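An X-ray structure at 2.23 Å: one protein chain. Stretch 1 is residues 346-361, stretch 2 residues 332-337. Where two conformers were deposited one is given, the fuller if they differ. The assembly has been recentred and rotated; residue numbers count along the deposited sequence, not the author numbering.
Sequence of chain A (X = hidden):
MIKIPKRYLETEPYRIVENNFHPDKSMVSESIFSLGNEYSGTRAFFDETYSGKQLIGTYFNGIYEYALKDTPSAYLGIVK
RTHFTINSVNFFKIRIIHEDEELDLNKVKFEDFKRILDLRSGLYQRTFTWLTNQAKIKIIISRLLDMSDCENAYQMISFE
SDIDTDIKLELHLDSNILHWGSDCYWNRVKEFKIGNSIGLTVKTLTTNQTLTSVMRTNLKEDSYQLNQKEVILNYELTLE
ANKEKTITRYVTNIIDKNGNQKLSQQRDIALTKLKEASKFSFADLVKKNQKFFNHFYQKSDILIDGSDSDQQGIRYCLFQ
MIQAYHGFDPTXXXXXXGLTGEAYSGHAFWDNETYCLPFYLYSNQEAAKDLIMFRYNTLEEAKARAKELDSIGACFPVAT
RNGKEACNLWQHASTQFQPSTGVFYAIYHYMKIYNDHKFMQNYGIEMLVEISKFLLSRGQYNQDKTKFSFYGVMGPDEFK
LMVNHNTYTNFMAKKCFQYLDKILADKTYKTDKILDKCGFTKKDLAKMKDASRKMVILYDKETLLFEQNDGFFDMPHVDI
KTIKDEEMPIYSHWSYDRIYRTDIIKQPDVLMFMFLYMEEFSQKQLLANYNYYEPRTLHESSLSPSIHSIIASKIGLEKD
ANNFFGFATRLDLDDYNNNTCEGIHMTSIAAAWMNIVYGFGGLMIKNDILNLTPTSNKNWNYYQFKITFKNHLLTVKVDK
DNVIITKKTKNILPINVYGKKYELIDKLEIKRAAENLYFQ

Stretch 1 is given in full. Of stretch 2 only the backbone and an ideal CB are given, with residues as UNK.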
# COMPACT_ATOMS: atom_id res chain seq x y z
N GLY A 346 -11.30 16.26 9.99
CA GLY A 346 -11.57 17.67 9.70
C GLY A 346 -10.90 18.08 8.41
O GLY A 346 -10.69 19.34 8.24
N HIS A 347 -10.55 17.10 7.56
CA HIS A 347 -9.78 17.32 6.30
C HIS A 347 -10.67 17.97 5.23
O HIS A 347 -11.84 17.61 5.17
CB HIS A 347 -9.21 16.03 5.71
CG HIS A 347 -8.04 15.49 6.46
ND1 HIS A 347 -7.61 14.18 6.29
CD2 HIS A 347 -7.22 16.07 7.36
CE1 HIS A 347 -6.58 13.97 7.07
NE2 HIS A 347 -6.32 15.12 7.75
N ALA A 348 -10.10 18.89 4.45
CA ALA A 348 -10.64 19.45 3.20
C ALA A 348 -10.31 18.47 2.08
O ALA A 348 -9.18 17.92 2.08
CB ALA A 348 -10.04 20.80 2.90
N PHE A 349 -11.25 18.28 1.16
CA PHE A 349 -11.07 17.50 -0.08
C PHE A 349 -11.41 18.41 -1.26
O PHE A 349 -11.93 19.53 -1.02
CB PHE A 349 -11.91 16.22 -0.04
CG PHE A 349 -11.54 15.25 1.05
CD1 PHE A 349 -11.92 15.47 2.37
CD2 PHE A 349 -10.81 14.11 0.77
CE1 PHE A 349 -11.59 14.57 3.37
CE2 PHE A 349 -10.45 13.23 1.78
CZ PHE A 349 -10.85 13.45 3.07
N TRP A 350 -11.16 17.95 -2.48
CA TRP A 350 -11.48 18.69 -3.74
C TRP A 350 -12.98 19.06 -3.77
O TRP A 350 -13.29 20.03 -4.51
CB TRP A 350 -11.07 17.84 -4.94
CG TRP A 350 -12.06 16.75 -5.23
CD1 TRP A 350 -12.39 15.69 -4.44
CD2 TRP A 350 -12.83 16.62 -6.44
NE1 TRP A 350 -13.33 14.92 -5.06
CE2 TRP A 350 -13.63 15.47 -6.29
CE3 TRP A 350 -12.94 17.38 -7.61
CZ2 TRP A 350 -14.50 15.04 -7.29
CZ3 TRP A 350 -13.80 16.96 -8.60
CH2 TRP A 350 -14.60 15.82 -8.43
N ASP A 351 -13.81 18.33 -3.00
CA ASP A 351 -15.27 18.54 -2.75
C ASP A 351 -15.57 19.99 -2.38
O ASP A 351 -16.65 20.48 -2.76
CB ASP A 351 -15.82 17.79 -1.53
CG ASP A 351 -15.69 16.28 -1.57
OD1 ASP A 351 -14.58 15.81 -1.81
OD2 ASP A 351 -16.74 15.60 -1.37
N ASN A 352 -14.69 20.59 -1.58
CA ASN A 352 -14.86 21.97 -1.08
C ASN A 352 -15.02 22.86 -2.30
O ASN A 352 -15.97 23.63 -2.33
CB ASN A 352 -13.70 22.42 -0.18
CG ASN A 352 -13.77 21.82 1.21
OD1 ASN A 352 -14.59 20.94 1.46
ND2 ASN A 352 -12.96 22.31 2.13
N GLU A 353 -14.13 22.72 -3.27
CA GLU A 353 -14.01 23.64 -4.43
C GLU A 353 -15.10 23.33 -5.46
O GLU A 353 -15.60 24.27 -6.05
CB GLU A 353 -12.62 23.55 -5.05
CG GLU A 353 -11.55 24.25 -4.25
CD GLU A 353 -11.19 23.63 -2.90
OE1 GLU A 353 -11.13 22.38 -2.80
OE2 GLU A 353 -10.93 24.41 -1.97
N THR A 354 -15.48 22.06 -5.65
CA THR A 354 -16.24 21.62 -6.83
C THR A 354 -17.71 21.35 -6.48
O THR A 354 -18.47 21.14 -7.43
CB THR A 354 -15.58 20.38 -7.43
OG1 THR A 354 -15.46 19.36 -6.42
CG2 THR A 354 -14.22 20.70 -8.00
N TYR A 355 -18.08 21.30 -5.19
CA TYR A 355 -19.43 20.86 -4.70
C TYR A 355 -19.95 21.81 -3.60
O TYR A 355 -21.13 22.21 -3.65
CB TYR A 355 -19.38 19.48 -4.03
CG TYR A 355 -19.55 18.23 -4.87
CD1 TYR A 355 -18.52 17.75 -5.67
CD2 TYR A 355 -20.69 17.45 -4.76
CE1 TYR A 355 -18.66 16.58 -6.40
CE2 TYR A 355 -20.84 16.26 -5.47
CZ TYR A 355 -19.82 15.83 -6.29
OH TYR A 355 -19.95 14.68 -7.02
N CYS A 356 -19.12 22.09 -2.59
CA CYS A 356 -19.52 22.93 -1.44
C CYS A 356 -19.54 24.42 -1.82
O CYS A 356 -20.43 25.11 -1.37
CB CYS A 356 -18.63 22.71 -0.22
SG CYS A 356 -18.69 20.98 0.33
N LEU A 357 -18.61 24.89 -2.65
CA LEU A 357 -18.42 26.35 -2.87
C LEU A 357 -19.72 27.00 -3.33
O LEU A 357 -20.07 28.08 -2.85
CB LEU A 357 -17.30 26.58 -3.88
CG LEU A 357 -16.94 28.03 -4.15
CD1 LEU A 357 -16.52 28.72 -2.87
CD2 LEU A 357 -15.84 28.12 -5.19
N PRO A 358 -20.47 26.44 -4.32
CA PRO A 358 -21.57 27.18 -4.93
C PRO A 358 -22.63 27.73 -3.96
O PRO A 358 -23.11 28.81 -4.15
CB PRO A 358 -22.20 26.11 -5.84
CG PRO A 358 -21.02 25.25 -6.23
CD PRO A 358 -20.25 25.13 -4.94
N PHE A 359 -22.97 26.98 -2.92
CA PHE A 359 -23.90 27.50 -1.89
C PHE A 359 -23.37 28.86 -1.39
O PHE A 359 -24.16 29.82 -1.24
CB PHE A 359 -24.11 26.51 -0.75
CG PHE A 359 -24.87 27.10 0.40
CD1 PHE A 359 -26.26 27.17 0.37
CD2 PHE A 359 -24.22 27.64 1.49
CE1 PHE A 359 -26.96 27.76 1.41
CE2 PHE A 359 -24.92 28.21 2.55
CZ PHE A 359 -26.29 28.27 2.50
N TYR A 360 -22.07 28.95 -1.10
CA TYR A 360 -21.45 30.17 -0.51
C TYR A 360 -21.39 31.29 -1.56
O TYR A 360 -21.57 32.45 -1.18
CB TYR A 360 -20.11 29.86 0.16
CG TYR A 360 -20.27 28.85 1.28
CD1 TYR A 360 -20.77 29.21 2.52
CD2 TYR A 360 -19.91 27.52 1.08
CE1 TYR A 360 -20.94 28.28 3.53
CE2 TYR A 360 -20.08 26.57 2.08
CZ TYR A 360 -20.60 26.95 3.31
OH TYR A 360 -20.76 26.00 4.29
N LEU A 361 -21.14 30.96 -2.83
CA LEU A 361 -21.04 31.94 -3.95
C LEU A 361 -22.35 32.72 -4.06
O LEU A 361 -22.28 33.90 -4.38
CB LEU A 361 -20.73 31.20 -5.25
CG LEU A 361 -19.28 30.79 -5.44
CD1 LEU A 361 -19.13 29.86 -6.62
CD2 LEU A 361 -18.35 32.00 -5.58
N UNK A 332 -9.39 29.17 7.57
CA UNK A 332 -10.32 28.08 7.97
C UNK A 332 -10.84 27.40 6.70
O UNK A 332 -10.88 28.06 5.66
CB UNK A 332 -11.48 28.61 8.81
N UNK A 333 -11.24 26.14 6.80
CA UNK A 333 -11.85 25.40 5.68
C UNK A 333 -12.95 24.48 6.21
O UNK A 333 -13.10 24.36 7.44
CB UNK A 333 -10.80 24.59 4.92
N UNK A 334 -13.67 23.86 5.30
CA UNK A 334 -14.77 22.90 5.59
C UNK A 334 -14.17 21.49 5.60
O UNK A 334 -13.60 21.08 4.57
CB UNK A 334 -15.90 23.00 4.56
N UNK A 335 -14.30 20.77 6.72
CA UNK A 335 -14.04 19.32 6.79
C UNK A 335 -15.17 18.50 6.16
O UNK A 335 -16.35 18.93 6.20
CB UNK A 335 -13.85 18.89 8.25
N UNK A 336 -14.84 17.31 5.67
CA UNK A 336 -15.80 16.33 5.11
C UNK A 336 -16.93 15.98 6.10
O UNK A 336 -17.98 15.51 5.60
CB UNK A 336 -15.06 15.05 4.71
N UNK A 337 -16.75 16.15 7.41
CA UNK A 337 -17.87 16.02 8.39
C UNK A 337 -17.98 17.30 9.22
O UNK A 337 -18.45 17.22 10.38
CB UNK A 337 -17.66 14.82 9.31

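Position 332 lies beyond the reach of stretch 1: nothing of that stretch comes within 5.5 Å of its CB, so the visible atoms leave the choice open. The deposited residue is Asn332, whose amide is hydrogen-bonded elsewhere in the structure.

At position 333 the CA-to-CB bond points toward stretch 1. The CB lies 4.2 Å from Asn352 ND2 and 4.4 Å from Ala348 CB, so the setting combines a polar amide with a methyl group. A short side chain fits the distances, and a small polar one such as serine or threonine would meet the amide as well; phi and psi of -143° and 173° are extended and suit a beta-branched residue. The residue is Thr333, chi1 t. Its OG1 stands 2.9 Å from Asn352 ND2 and 3.7 Å from Ala348 CB, and it donates to a water, OG1 to water O 3.2 Å, which in turn donates to Glu353 OE2.

Position 334 first engages through its backbone: Asn352 ND2 donates to the carbonyl O of 334 at 2.8 Å, with an angle of 161°. That bond asks nothing of the side chain. The CB points sideways, 3.9 Å from Asn352 ND2 and 5.5 Å from Cys356 SG, and beyond it the helix presents Cys356 and the ring of Tyr360. A side chain long enough to reach them should be apolar: leucine, isoleucine or methionine, with valine shorter. It is Ile334, in the m, t rotamer, and its end comes nearer than its CB does. Ile334 CD1 packs 3.5 Å from Tyr360 CE2 and 4.4 Å from Cys356 CB, and this residue has the largest area covered by stretch 1.

At position 335 the backbone itself decides. Phi and psi of -76° and 153° are open to any residue, but an ideal CB would sit 3.0 Å from Gly346 CA, a clash. Glycine is therefore the fitting choice, and Gly335 is found. Without a side chain the two backbones approach closely, Gly335 CA to Gly346 CA 4.2 Å, and Gly335 CA makes a CA-H...O contact with His347 O at 3.2 Å.

The backbone N-H of 336 donates to His347 O, N to O 3.1 Å, which argues against proline although phi of -54° would suit it. Its CB points toward stretch 1, 3.8 Å from Phe349 CE1 and 4.1 Å from His347 O, so a small apolar group suits the space near the Phe349 ring. Ala336 supplies one, its deposited CB 3.7 Å from Phe349 CE1.

Position 337 has no neighbour in stretch 1 within 5.5 Å of its CB, so many residues would serve; its CA-to-CB bond points sideways and the end of the Lys337 side chain leads off from stretch 1.

Stretch 2 (332-337) NTIGAK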
# COMPACT_ATOMS: atom_id res chain seq x y z
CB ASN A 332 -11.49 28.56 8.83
CG ASN A 332 -11.15 28.72 10.29
OD1 ASN A 332 -10.09 28.27 10.73
ND2 ASN A 332 -12.02 29.37 11.04
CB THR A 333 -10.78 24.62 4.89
OG1 THR A 333 -11.36 24.12 3.68
CG2 THR A 333 -10.23 23.47 5.68
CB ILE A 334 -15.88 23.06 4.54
CG1 ILE A 334 -16.40 24.50 4.50
CG2 ILE A 334 -16.99 22.06 4.76
CD1 ILE A 334 -17.54 24.75 3.56
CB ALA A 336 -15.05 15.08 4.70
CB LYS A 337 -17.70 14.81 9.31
CG LYS A 337 -17.41 13.52 8.56
CD LYS A 337 -17.62 12.26 9.34
CE LYS A 337 -17.30 11.04 8.50
NZ LYS A 337 -18.30 10.84 7.42
O HOH W 1 -11.91 21.94 9.24
O HOH W 2 -11.18 25.22 0.73
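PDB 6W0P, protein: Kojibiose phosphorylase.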